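Local structure of ecto-NAD+ glycohydrolase (CD38 molecule) (Bos taurus, 3GC6) at residues T30-I35 / D108-Y113; T78-Q83 / R102-E107. The protein belongs to the ADP-ribosyl cyclase family as a CD38-type ecto-enzyme, its fold joining a helical part to a parallel beta-sheet part. The protein carries 1 engineered substitution. All coordinates share one frame; numbering follows the deposited sequence.

Contact 1 (T30-I35 / D108-Y113). With SO4 (sulfate ion), chain E.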
ATOM      1  N   THR A  30       2.569  -1.479   7.555  1.00  4.40           N
ATOM      2  CA  THR A  30       3.570  -2.523   7.438  1.00  4.45           C
ATOM      3  C   THR A  30       3.092  -3.656   6.529  1.00  4.53           C
ATOM      4  O   THR A  30       3.797  -4.124   5.622  1.00  4.97           O
ATOM      5  CB  THR A  30       3.933  -3.043   8.842  1.00  4.72           C
ATOM      6  OG1 THR A  30       4.580  -1.969   9.538  1.00  5.19           O
ATOM      7  CG2 THR A  30       4.853  -4.276   8.748  1.00  5.38           C
ATOM      8  N   TYR A  31       1.876  -4.109   6.767  1.00  4.20           N
ATOM      9  CA  TYR A  31       1.369  -5.222   5.997  1.00  4.34           C
ATOM     10  C   TYR A  31       1.249  -4.910   4.497  1.00  4.56           C
ATOM     11  O   TYR A  31       1.751  -5.669   3.650  1.00  4.84           O
ATOM     12  CB  TYR A  31       0.012  -5.654   6.551  1.00  4.24           C
ATOM     13  CG  TYR A  31      -0.529  -6.920   5.893  1.00  4.04           C
ATOM     14  CD1 TYR A  31      -0.277  -8.172   6.457  1.00  4.21           C
ATOM     15  CD2 TYR A  31      -1.260  -6.853   4.699  1.00  4.33           C
ATOM     16  CE1 TYR A  31      -0.739  -9.366   5.865  1.00  4.39           C
ATOM     17  CE2 TYR A  31      -1.740  -8.039   4.087  1.00  4.13           C
ATOM     18  CZ  TYR A  31      -1.478  -9.292   4.691  1.00  4.06           C
ATOM     19  OH  TYR A  31      -1.979 -10.463   4.134  1.00  4.62           O
ATOM     20  N   THR A  32       0.599  -3.791   4.186  1.00  4.67           N
ATOM     21  CA  THR A  32       0.256  -3.488   2.803  1.00  4.88           C
ATOM     22  C   THR A  32       1.466  -3.080   1.989  1.00  5.23           C
ATOM     23  O   THR A  32       1.428  -3.187   0.755  1.00  5.49           O
ATOM     24  CB  THR A  32      -0.776  -2.381   2.701  1.00  5.00           C
ATOM     25  OG1 THR A  32      -0.273  -1.221   3.384  1.00  4.64           O
ATOM     26  CG2 THR A  32      -2.104  -2.812   3.351  1.00  4.48           C
ATOM     27  N   GLN A  33       2.498  -2.554   2.656  1.00  5.25           N
ATOM     28  CA  GLN A  33       3.662  -2.008   1.927  1.00  5.64           C
ATOM     29  C   GLN A  33       4.916  -2.872   2.007  1.00  6.34           C
ATOM     30  O   GLN A  33       5.796  -2.797   1.133  1.00  6.44           O
ATOM     31  CB  GLN A  33       3.972  -0.607   2.450  1.00  5.11           C
ATOM     32  CG  GLN A  33       2.871   0.379   2.193  1.00  5.14           C
ATOM     33  CD  GLN A  33       3.199   1.756   2.714  1.00  5.50           C
ATOM     34  OE1 GLN A  33       4.337   2.233   2.582  1.00  5.12           O
ATOM     35  NE2 GLN A  33       2.206   2.420   3.300  1.00  5.70           N
ATOM     36  N   THR A  34       5.036  -3.677   3.047  1.00  6.96           N
ATOM     37  CA  THR A  34       6.311  -4.373   3.260  1.00  8.02           C
ATOM     38  C   THR A  34       6.162  -5.888   3.433  1.00  8.53           C
ATOM     39  O   THR A  34       7.072  -6.657   3.099  1.00  8.73           O
ATOM     40  CB  THR A  34       7.142  -3.754   4.416  1.00  7.99           C
ATOM     41  OG1 THR A  34       6.613  -4.180   5.679  1.00  8.47           O
ATOM     42  CG2 THR A  34       7.157  -2.238   4.344  1.00  8.25           C
ATOM     43  N   ILE A  35       5.011  -6.326   3.934  1.00  8.91           N
ATOM     44  CA  ILE A  35       4.756  -7.755   4.111  1.00  9.42           C
ATOM     45  C   ILE A  35       4.154  -8.399   2.867  1.00  9.73           C
ATOM     46  O   ILE A  35       4.726  -9.356   2.309  1.00  9.86           O
ATOM     47  CB  ILE A  35       3.874  -8.036   5.339  1.00  9.52           C
ATOM     48  CG1 ILE A  35       4.603  -7.582   6.600  1.00  9.50           C
ATOM     49  CG2 ILE A  35       3.534  -9.534   5.450  1.00  9.95           C
ATOM     50  CD1 ILE A  35       3.809  -7.819   7.831  1.00  9.74           C
ATOM     51  N   ASP A 108      -2.227 -14.222   8.938  1.00  4.39           N
ATOM     52  CA  ASP A 108      -1.407 -13.674   7.868  1.00  4.74           C
ATOM     53  C   ASP A 108      -2.245 -12.913   6.825  1.00  4.34           C
ATOM     54  O   ASP A 108      -1.713 -12.406   5.846  1.00  4.87           O
ATOM     55  CB  ASP A 108      -0.594 -14.788   7.200  1.00  4.89           C
ATOM     56  CG  ASP A 108       0.382 -15.453   8.156  1.00  6.45           C
ATOM     57  OD1 ASP A 108       1.183 -14.700   8.791  1.00  6.42           O
ATOM     58  OD2 ASP A 108       0.383 -16.707   8.259  1.00  5.91           O
ATOM     59  N   THR A 109      -3.579 -12.889   7.001  1.00  3.82           N
ATOM     60  CA  THR A 109      -4.420 -12.016   6.186  1.00  3.90           C
ATOM     61  C   THR A 109      -4.247 -10.587   6.717  1.00  3.38           C
ATOM     62  O   THR A 109      -3.751 -10.395   7.834  1.00  3.94           O
ATOM     63  CB  THR A 109      -5.920 -12.414   6.307  1.00  3.87           C
ATOM     64  OG1 THR A 109      -6.386 -12.273   7.656  1.00  3.97           O
ATOM     65  CG2 THR A 109      -6.112 -13.873   5.835  1.00  4.02           C
ATOM     66  N   LEU A 110      -4.687  -9.581   5.954  1.00  3.75           N
ATOM     67  CA  LEU A 110      -4.533  -8.191   6.434  1.00  3.69           C
ATOM     68  C   LEU A 110      -5.208  -8.004   7.797  1.00  3.64           C
ATOM     69  O   LEU A 110      -4.586  -7.569   8.784  1.00  3.89           O
ATOM     70  CB  LEU A 110      -5.105  -7.215   5.418  1.00  3.73           C
ATOM     71  CG  LEU A 110      -4.818  -5.723   5.637  1.00  3.77           C
ATOM     72  CD1 LEU A 110      -4.943  -4.951   4.307  1.00  4.58           C
ATOM     73  CD2 LEU A 110      -5.786  -5.155   6.668  1.00  4.53           C
ATOM     74  N   LEU A 111      -6.487  -8.379   7.858  1.00  3.52           N
ATOM     75  CA  LEU A 111      -7.235  -8.133   9.090  1.00  3.42           C
ATOM     76  C   LEU A 111      -6.711  -8.998  10.252  1.00  3.20           C
ATOM     77  O   LEU A 111      -6.712  -8.556  11.414  1.00  3.46           O
ATOM     78  CB  LEU A 111      -8.756  -8.331   8.867  1.00  3.57           C
ATOM     79  CG  LEU A 111      -9.381  -7.276   7.947  1.00  3.86           C
ATOM     80  CD1 LEU A 111     -10.870  -7.575   7.753  1.00  4.20           C
ATOM     81  CD2 LEU A 111      -9.191  -5.830   8.543  1.00  4.11           C
ATOM     82  N   GLY A 112      -6.368 -10.265   9.949  1.00  3.43           N
ATOM     83  CA  GLY A 112      -5.815 -11.152  10.976  1.00  3.39           C
ATOM     84  C   GLY A 112      -4.503 -10.597  11.508  1.00  3.62           C
ATOM     85  O   GLY A 112      -4.208 -10.697  12.706  1.00  3.79           O
ATOM     86  N   TYR A 113      -3.701 -10.037  10.616  1.00  3.66           N
ATOM     87  CA  TYR A 113      -2.442  -9.437  11.015  1.00  3.85           C
ATOM     88  C   TYR A 113      -2.654  -8.209  11.899  1.00  3.47           C
ATOM     89  O   TYR A 113      -1.968  -8.037  12.921  1.00  4.15           O
ATOM     90  CB  TYR A 113      -1.635  -9.090   9.749  1.00  3.74           C
ATOM     91  CG  TYR A 113      -0.257  -8.524  10.024  1.00  4.44           C
ATOM     92  CD1 TYR A 113       0.818  -9.372  10.203  1.00  5.23           C
ATOM     93  CD2 TYR A 113      -0.027  -7.152  10.071  1.00  4.65           C
ATOM     94  CE1 TYR A 113       2.106  -8.858  10.454  1.00  5.75           C
ATOM     95  CE2 TYR A 113       1.254  -6.631  10.307  1.00  4.75           C
ATOM     96  CZ  TYR A 113       2.305  -7.495  10.509  1.00  5.62           C
ATOM     97  OH  TYR A 113       3.591  -6.995  10.744  1.00  6.74           O
TER
HETATM   98  S   SO4 E 279       7.423  -0.846   8.455  1.00 67.81           S
HETATM   99  O1  SO4 E 279       6.898  -1.867   7.551  1.00 68.05           O
HETATM  100  O2  SO4 E 279       8.422  -0.035   7.747  1.00 67.22           O
HETATM  101  O3  SO4 E 279       6.321  -0.002   8.917  1.00 66.87           O
HETATM  102  O4  SO4 E 279       8.051  -1.495   9.607  1.00 67.76           O
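The Tyr-31 ring has Leu-110 over one face and the carbonyl oxygen of Asp-108 at its edge, in plane. Leu-110 CA stands 3.7 Å from the centroid of the Tyr-31 ring and 15° off its normal, a CH-pi contact, while Leu-110 CB and CG run along the CD2-CE2 side. The Tyr-113 ring meets Tyr-31 obliquely, the planes turned by 48°. Tyr-31 CD1 comes over one face of Tyr-113, 3.6 Å from Tyr-113 CG. Both tyrosines carry CG anti to the backbone N (chi1 near -175°), so each ring reaches out from its own helix and the two cross in between. The tip of Tyr-31 is fixed by a short hydrogen bond, Tyr-31 OH giving its proton to Asp-108 O at 2.6 Å, on a lone pair in the carbonyl plane. This bond joins the ring to the backbone just before Thr-109, the N-cap of helix 110-115, whose OG1 accepts from Gly-112 N at 3.0 Å and is also hydrogen-bonded to Leu-106 O. Further along, Thr-32 CG2 meets Leu-110 CD1 at 3.7 Å, and Thr-30 CG2 approaches Tyr-113 OH at 3.6 Å, crossing it nearly at a right angle. Thr-30 OG1 and Thr-34 OG1 both lie within hydrogen-bonding distance of a sulfate, probably from the crystallisation liquor, though each hydroxyl also has a backbone carbonyl to bind (Glu-26 O and Thr-30 O); the ion is hydrogen-bonded to Ser-41 OG of the second subunit. Helix 20-35 ends in a wider pi-type turn, in which Thr-30 O accepts from both Thr-34 N and Ile-35 N. The contact thus sets the last turns of helix 20-35 against the start of helix 110-115; Leu-110 also packs on Ile-47 of helix 44-55, and Thr-109 on Phe-157 of helix 145-159.

Contact 2 (T78-Q83 / R102-E107). With SO4 (sulfate ion), chain F.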
ATOM      1  N   THR A  78      -8.991 -13.404   2.193  1.00  5.05           N
ATOM      2  CA  THR A  78      -8.953 -14.337   1.069  0.50  5.28           C
ATOM      3  C   THR A  78      -7.484 -14.680   0.811  1.00  5.65           C
ATOM      4  O   THR A  78      -6.660 -13.762   0.746  1.00  6.38           O
ATOM      5  CB  THR A  78      -9.553 -13.633  -0.173  0.50  5.37           C
ATOM      6  OG1 THR A  78     -10.889 -13.203   0.124  0.50  5.50           O
ATOM      7  CG2 THR A  78      -9.587 -14.542  -1.376  0.50  5.11           C
ATOM      8  N   VAL A  79      -7.174 -15.961   0.648  1.00  5.20           N
ATOM      9  CA  VAL A  79      -5.801 -16.407   0.428  1.00  5.50           C
ATOM     10  C   VAL A  79      -5.780 -17.099  -0.939  1.00  5.55           C
ATOM     11  O   VAL A  79      -6.738 -17.815  -1.292  1.00  5.43           O
ATOM     12  CB  VAL A  79      -5.425 -17.409   1.557  1.00  5.24           C
ATOM     13  CG1 VAL A  79      -4.118 -18.135   1.268  1.00  5.96           C
ATOM     14  CG2 VAL A  79      -5.378 -16.668   2.906  1.00  6.10           C
ATOM     15  N   PRO A  80      -4.687 -16.913  -1.711  1.00  5.52           N
ATOM     16  CA  PRO A  80      -4.611 -17.590  -3.008  1.00  5.41           C
ATOM     17  C   PRO A  80      -4.793 -19.099  -2.917  1.00  5.30           C
ATOM     18  O   PRO A  80      -4.414 -19.734  -1.923  1.00  5.19           O
ATOM     19  CB  PRO A  80      -3.193 -17.270  -3.503  1.00  5.63           C
ATOM     20  CG  PRO A  80      -2.864 -15.965  -2.848  1.00  5.82           C
ATOM     21  CD  PRO A  80      -3.547 -16.009  -1.485  1.00  5.52           C
ATOM     22  N   CYS A  81      -5.353 -19.679  -3.973  1.00  5.49           N
ATOM     23  CA  CYS A  81      -5.564 -21.115  -4.017  1.00  5.91           C
ATOM     24  C   CYS A  81      -4.306 -21.882  -3.691  1.00  5.77           C
ATOM     25  O   CYS A  81      -3.243 -21.591  -4.225  1.00  5.89           O
ATOM     26  CB  CYS A  81      -6.047 -21.500  -5.411  1.00  6.38           C
ATOM     27  SG  CYS A  81      -7.631 -20.751  -5.807  1.00  8.57           S
ATOM     28  N   GLY A  82      -4.434 -22.871  -2.811  1.00  5.32           N
ATOM     29  CA  GLY A  82      -3.316 -23.745  -2.501  1.00  5.46           C
ATOM     30  C   GLY A  82      -2.360 -23.209  -1.443  1.00  5.62           C
ATOM     31  O   GLY A  82      -1.411 -23.903  -1.050  1.00  6.25           O
ATOM     32  N   GLN A  83      -2.590 -21.991  -0.965  1.00  4.87           N
ATOM     33  CA  GLN A  83      -1.641 -21.385  -0.009  1.00  4.81           C
ATOM     34  C   GLN A  83      -2.200 -21.266   1.424  1.00  4.58           C
ATOM     35  O   GLN A  83      -1.539 -20.683   2.298  1.00  4.65           O
ATOM     36  CB  GLN A  83      -1.210 -19.989  -0.496  1.00  5.33           C
ATOM     37  CG  GLN A  83      -0.408 -20.090  -1.796  1.00  6.73           C
ATOM     38  CD  GLN A  83      -0.108 -18.715  -2.399  1.00  8.32           C
ATOM     39  OE1 GLN A  83      -0.020 -17.723  -1.683  1.00  8.59           O
ATOM     40  NE2 GLN A  83      -0.013 -18.654  -3.728  1.00  9.76           N
ATOM     41  N   ARG A 102       5.972 -20.081   2.966  1.00  5.15           N
ATOM     42  CA  ARG A 102       5.312 -18.928   2.328  1.00  5.45           C
ATOM     43  C   ARG A 102       3.831 -19.243   2.079  1.00  5.55           C
ATOM     44  O   ARG A 102       3.292 -19.048   0.987  1.00  5.95           O
ATOM     45  CB  ARG A 102       6.014 -18.541   1.008  1.00  6.22           C
ATOM     46  CG  ARG A 102       7.549 -18.330   1.099  1.00  7.14           C
ATOM     47  CD  ARG A 102       8.023 -17.394   2.197  1.00  9.60           C
ATOM     48  NE  ARG A 102       9.452 -17.043   2.042  1.00 10.95           N
ATOM     49  CZ  ARG A 102      10.482 -17.680   2.609  1.00 11.12           C
ATOM     50  NH1 ARG A 102      10.286 -18.727   3.391  1.00 11.33           N
ATOM     51  NH2 ARG A 102      11.730 -17.268   2.391  1.00 11.50           N
ATOM     52  N   LEU A 103       3.194 -19.780   3.112  1.00  5.00           N
ATOM     53  CA  LEU A 103       1.745 -20.013   3.124  1.00  4.51           C
ATOM     54  C   LEU A 103       1.085 -18.974   4.046  1.00  4.55           C
ATOM     55  O   LEU A 103       1.762 -18.150   4.700  1.00  4.86           O
ATOM     56  CB  LEU A 103       1.430 -21.421   3.661  1.00  4.56           C
ATOM     57  CG  LEU A 103       2.151 -22.530   2.891  1.00  4.53           C
ATOM     58  CD1 LEU A 103       1.977 -23.895   3.579  1.00  4.84           C
ATOM     59  CD2 LEU A 103       1.721 -22.583   1.422  1.00  5.71           C
ATOM     60  N   MET A 104      -0.245 -18.974   4.095  1.00  4.12           N
ATOM     61  CA  MET A 104      -0.919 -17.978   4.926  1.00  4.35           C
ATOM     62  C   MET A 104      -1.940 -18.588   5.892  1.00  4.07           C
ATOM     63  O   MET A 104      -2.881 -19.278   5.451  1.00  4.31           O
ATOM     64  CB  MET A 104      -1.632 -16.911   4.086  1.00  4.96           C
ATOM     65  CG  MET A 104      -0.716 -16.190   3.138  1.00  5.50           C
ATOM     66  SD  MET A 104      -1.640 -15.082   2.005  1.00  8.52           S
ATOM     67  CE  MET A 104      -2.141 -14.027   3.243  1.00  5.85           C
ATOM     68  N   THR A 105      -1.737 -18.354   7.192  1.00  3.87           N
ATOM     69  CA  THR A 105      -2.773 -18.605   8.201  1.00  3.90           C
ATOM     70  C   THR A 105      -3.752 -17.418   8.253  1.00  3.88           C
ATOM     71  O   THR A 105      -3.528 -16.406   7.586  1.00  4.00           O
ATOM     72  CB  THR A 105      -2.197 -18.770   9.632  1.00  4.15           C
ATOM     73  OG1 THR A 105      -1.619 -17.534  10.060  1.00  4.44           O
ATOM     74  CG2 THR A 105      -1.110 -19.872   9.658  1.00  3.97           C
ATOM     75  N   LEU A 106      -4.777 -17.556   9.100  1.00  4.04           N
ATOM     76  CA  LEU A 106      -5.747 -16.476   9.278  1.00  3.99           C
ATOM     77  C   LEU A 106      -5.016 -15.223   9.747  1.00  4.10           C
ATOM     78  O   LEU A 106      -5.372 -14.115   9.364  1.00  4.19           O
ATOM     79  CB  LEU A 106      -6.797 -16.903  10.303  1.00  4.39           C
ATOM     80  CG  LEU A 106      -7.945 -15.919  10.588  1.00  4.82           C
ATOM     81  CD1 LEU A 106      -8.686 -15.608   9.304  1.00  5.36           C
ATOM     82  CD2 LEU A 106      -8.874 -16.471  11.668  1.00  5.06           C
ATOM     83  N   GLU A 107      -4.002 -15.410  10.588  1.00  4.02           N
ATOM     84  CA  GLU A 107      -3.260 -14.275  11.139  1.00  4.59           C
ATOM     85  C   GLU A 107      -2.294 -13.654  10.146  1.00  4.78           C
ATOM     86  O   GLU A 107      -1.638 -12.655  10.453  1.00  4.90           O
ATOM     87  CB  GLU A 107      -2.549 -14.706  12.428  1.00  5.09           C
ATOM     88  CG  GLU A 107      -3.475 -15.144  13.532  1.00  5.28           C
ATOM     89  CD  GLU A 107      -4.110 -16.523  13.306  1.00  6.39           C
ATOM     90  OE1 GLU A 107      -3.528 -17.358  12.587  1.00  5.20           O
ATOM     91  OE2 GLU A 107      -5.169 -16.809  13.872  1.00  8.04           O
TER
HETATM   92  S   SO4 F 280      13.874 -18.338   4.557  1.00 17.30           S
HETATM   93  O1  SO4 F 280      12.521 -18.898   4.639  1.00 17.37           O
HETATM   94  O2  SO4 F 280      14.488 -18.673   3.281  1.00 17.26           O
HETATM   95  O3  SO4 F 280      13.785 -16.887   4.697  1.00 17.18           O
HETATM   96  O4  SO4 F 280      14.669 -18.905   5.650  1.00 17.04           O
HETATM   97  O   HOH W   1       1.020 -17.286   0.786  1.00 10.86           O
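Gln-83 O accepts one short, nearly straight hydrogen bond across the contact, from Met-104 N at 2.8 Å; the N-H...O angle is 167° and the donor lies nearly along the C=O axis. Leu-103 CB lies beside the same oxygen, 3.3 Å from Gln-83 O. A water bridges the two segments alongside, donating to Gln-83 OE1 at 2.7 Å and to Arg-102 O at 2.9 Å. Gln-83 closes a type II beta turn that begins at Pro-80, with Gly-82 at positive phi, where a side chain would jam against the preceding carbonyl. In the other segment, Arg-102 also has positive phi, ending helix 91-101 in a Schellman motif. The contact joins the loop before strand 85-88 to the loop after helix 91-101, in the ADP-ribosyl cyclase fold. Met-104 supplies the apolar part: its chain bends at chi3 (67°), with CB 3.9 Å from Val-79 CG2 and SD 4.1 Å from Pro-80 CD, crossing the proline at about a right angle. The Val-79 and Met-104 side chains run antiparallel alongside one another, both Val-79 methyls near Met-104 CB and SD. At the far end, Arg-102 NH1 donates to a sulfate oxygen, O1, at 2.6 Å.

Overall arrangement
Contact 2 is nested along the chain inside the loop that contact 1 closes, and the two are continuous in sequence where 102-107 runs into 108-113. Their centres lie about 12 Å apart and they touch directly: Met-104 CE lies 3.7 Å from Tyr-31 OH, so the methionine that packs on Val-79 in contact 2 also touches the tyrosine tip of contact 1, and Tyr-113 CB lies 3.6 Å from Glu-107 O. Thr-105 OG1 and Asp-108 OD2 are hydrogen-bonded across the junction. The sulfates lie apart, one between the subunits at contact 1, the other beside Arg-102 in contact 2, where Arg-100 binds it too. The Cys-81 to Cys-162 disulfide ties contact 2 to a further part of the chain.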